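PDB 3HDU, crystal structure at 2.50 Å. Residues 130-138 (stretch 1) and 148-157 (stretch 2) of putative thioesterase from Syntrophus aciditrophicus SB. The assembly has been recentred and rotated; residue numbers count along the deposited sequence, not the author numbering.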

# COMPACT_ATOMS: atom_id res chain seq x y z
N ASN A 130 -10.45 0.33 -19.21
CA ASN A 130 -10.40 -0.35 -20.51
C ASN A 130 -9.97 -1.81 -20.31
O ASN A 130 -10.68 -2.74 -20.72
CB ASN A 130 -9.46 0.40 -21.47
CG ASN A 130 -9.43 -0.20 -22.87
OD1 ASN A 130 -10.41 -0.78 -23.35
ND2 ASN A 130 -8.30 -0.03 -23.56
N LYS A 131 -8.82 -1.99 -19.65
CA LYS A 131 -8.22 -3.31 -19.40
C LYS A 131 -8.18 -3.77 -17.94
O LYS A 131 -7.89 -4.94 -17.72
CB LYS A 131 -6.79 -3.31 -19.97
CG LYS A 131 -6.71 -3.21 -21.50
CD LYS A 131 -7.19 -4.49 -22.18
CE LYS A 131 -7.09 -4.42 -23.69
NZ LYS A 131 -7.47 -5.72 -24.29
N VAL A 132 -8.48 -2.89 -16.97
CA VAL A 132 -8.39 -3.22 -15.54
C VAL A 132 -9.73 -3.02 -14.82
O VAL A 132 -10.39 -2.01 -15.04
CB VAL A 132 -7.31 -2.34 -14.83
CG1 VAL A 132 -7.18 -2.70 -13.35
CG2 VAL A 132 -5.97 -2.47 -15.53
N ALA A 133 -10.09 -3.98 -13.97
CA ALA A 133 -11.30 -3.95 -13.14
C ALA A 133 -10.85 -4.05 -11.68
O ALA A 133 -10.25 -5.05 -11.30
CB ALA A 133 -12.21 -5.12 -13.48
N VAL A 134 -11.11 -3.00 -10.89
CA VAL A 134 -10.75 -2.95 -9.46
C VAL A 134 -12.01 -3.28 -8.67
O VAL A 134 -13.03 -2.59 -8.82
CB VAL A 134 -10.18 -1.57 -9.06
CG1 VAL A 134 -9.91 -1.49 -7.56
CG2 VAL A 134 -8.91 -1.29 -9.84
N ILE A 135 -11.94 -4.32 -7.84
CA ILE A 135 -13.06 -4.79 -7.01
C ILE A 135 -12.72 -4.70 -5.52
O ILE A 135 -11.61 -5.05 -5.12
CB ILE A 135 -13.45 -6.27 -7.35
CG1 ILE A 135 -13.92 -6.42 -8.80
CG2 ILE A 135 -14.54 -6.79 -6.41
CD1 ILE A 135 -12.82 -6.52 -9.81
N ARG A 136 -13.68 -4.22 -4.74
CA ARG A 136 -13.59 -4.18 -3.27
C ARG A 136 -14.55 -5.27 -2.78
O ARG A 136 -15.68 -5.35 -3.25
CB ARG A 136 -13.99 -2.80 -2.73
N THR A 137 -14.08 -6.13 -1.87
CA THR A 137 -14.90 -7.23 -1.33
C THR A 137 -15.02 -7.21 0.19
O THR A 137 -14.16 -6.68 0.89
CB THR A 137 -14.35 -8.61 -1.74
OG1 THR A 137 -13.00 -8.75 -1.28
CG2 THR A 137 -14.39 -8.78 -3.24
N GLU A 138 -16.12 -7.78 0.68
CA GLU A 138 -16.38 -7.95 2.11
C GLU A 138 -16.80 -9.40 2.31
O GLU A 138 -17.75 -9.83 1.67
CB GLU A 138 -17.50 -7.04 2.59
CG GLU A 138 -17.24 -5.55 2.43
CD GLU A 138 -18.39 -4.69 2.93
OE1 GLU A 138 -19.31 -5.21 3.60
OE2 GLU A 138 -18.39 -3.47 2.65
N ALA A 148 -13.19 -10.71 6.93
CA ALA A 148 -12.12 -10.25 6.03
C ALA A 148 -12.61 -9.27 4.97
O ALA A 148 -13.79 -9.28 4.61
CB ALA A 148 -11.43 -11.44 5.36
N VAL A 149 -11.71 -8.39 4.52
CA VAL A 149 -11.99 -7.41 3.44
C VAL A 149 -10.90 -7.58 2.40
O VAL A 149 -9.75 -7.89 2.76
CB VAL A 149 -12.08 -5.94 3.94
CG1 VAL A 149 -13.13 -5.80 5.03
CG2 VAL A 149 -10.73 -5.43 4.45
N GLY A 150 -11.25 -7.38 1.13
CA GLY A 150 -10.29 -7.54 0.04
C GLY A 150 -10.35 -6.47 -1.03
O GLY A 150 -11.41 -5.89 -1.26
N SER A 151 -9.19 -6.19 -1.63
CA SER A 151 -9.05 -5.32 -2.80
C SER A 151 -8.41 -6.22 -3.85
O SER A 151 -7.31 -6.75 -3.61
CB SER A 151 -8.15 -4.12 -2.52
OG SER A 151 -8.71 -3.30 -1.51
N VAL A 152 -9.10 -6.42 -4.96
CA VAL A 152 -8.63 -7.30 -6.03
C VAL A 152 -8.68 -6.59 -7.38
O VAL A 152 -9.67 -5.94 -7.70
CB VAL A 152 -9.49 -8.59 -6.10
CG1 VAL A 152 -8.89 -9.59 -7.09
CG2 VAL A 152 -9.64 -9.23 -4.72
N SER A 153 -7.60 -6.72 -8.16
CA SER A 153 -7.51 -6.17 -9.52
C SER A 153 -7.48 -7.32 -10.51
O SER A 153 -6.64 -8.22 -10.38
CB SER A 153 -6.27 -5.30 -9.70
OG SER A 153 -6.51 -3.98 -9.25
N TYR A 154 -8.42 -7.30 -11.47
CA TYR A 154 -8.50 -8.26 -12.58
C TYR A 154 -8.18 -7.56 -13.90
O TYR A 154 -8.53 -6.39 -14.09
CB TYR A 154 -9.88 -8.92 -12.67
CG TYR A 154 -9.95 -10.22 -11.92
CD1 TYR A 154 -10.26 -10.24 -10.56
CD2 TYR A 154 -9.69 -11.43 -12.57
CE1 TYR A 154 -10.31 -11.45 -9.85
CE2 TYR A 154 -9.73 -12.65 -11.87
CZ TYR A 154 -10.04 -12.65 -10.52
OH TYR A 154 -10.09 -13.84 -9.83
N ILE A 155 -7.49 -8.28 -14.80
CA ILE A 155 -7.17 -7.79 -16.14
C ILE A 155 -7.55 -8.82 -17.21
O ILE A 155 -7.63 -10.01 -16.91
CB ILE A 155 -5.68 -7.39 -16.30
CG1 ILE A 155 -4.73 -8.58 -16.08
CG2 ILE A 155 -5.33 -6.26 -15.33
CD1 ILE A 155 -3.27 -8.24 -16.33
N LEU A 156 -7.78 -8.34 -18.43
CA LEU A 156 -8.06 -9.20 -19.58
C LEU A 156 -6.69 -9.50 -20.19
O LEU A 156 -6.02 -8.58 -20.66
CB LEU A 156 -8.98 -8.51 -20.59
CG LEU A 156 -10.38 -8.15 -20.08
CD1 LEU A 156 -11.12 -7.33 -21.13
CD2 LEU A 156 -11.18 -9.41 -19.70
N VAL A 157 -6.27 -10.77 -20.12
CA VAL A 157 -4.97 -11.21 -20.64
C VAL A 157 -5.08 -11.48 -22.15
O VAL A 157 -6.13 -11.85 -22.67
CB VAL A 157 -4.43 -12.48 -19.90
CG1 VAL A 157 -5.24 -13.73 -20.25
CG2 VAL A 157 -2.96 -12.71 -20.24
OXT VAL A 157 -4.11 -11.32 -22.89

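The rule that governs this contact is backbone pairing. Strands 132-138 and 148-156 run antiparallel, their N-to-C directions 169° apart, and every residue from Val 132 to Glu 138 has a partner between Ile 155 and Val 149. Three hydrogen-bonded pairs alternate with four non-hydrogen-bonded ones, so the amides and carbonyls that face across the seam are used in reciprocal couples. Ala 133 N reaches Tyr 154 O at 2.9 Å, and Tyr 154 N returns to Ala 133 O at 2.9 Å. The same exchange joins Ile 135 N to Val 152 O (2.8 Å) and Val 152 N to Ile 135 O (2.9 Å), then Thr 137 N to Gly 150 O (2.7 Å) and Gly 150 N to Thr 137 O (3.0 Å). All six are nearly linear. Just before the first strand the ladder loosens: Leu 156 N to Lys 131 O is a weak bond of 3.5 Å.

The carbonyls also receive CA-H groups from the non-hydrogen-bonded positions, as in Ile 155 CA to Lys 131 O at 3.3 Å and Arg 136 CA to Gly 150 O at 3.4 Å.

Side chains alternate between the faces. Val 132, Val 134, Ser 153 and Ile 155 share one; there Val 132 CG2 packs on Ile 155 CG2 at 3.8 Å, an apolar match of beta-branched neighbours, while Val 134 CG2 lies 3.7 Å from Ser 153 OG. Ala 133, Ile 135, Val 152 and Tyr 154 occupy the other, where small Ala 133 is paired with large Tyr 154, whose ring leads away from the first strand.

On that second face, Gly 150 leaves room for its partner. Thr 137 OG1, at chi1 p, makes a weak hydrogen bond to Gly 150 O (3.3 Å); an ideal CB on Gly 150 would lie 2.6 Å from Thr 137 OG1, a clash.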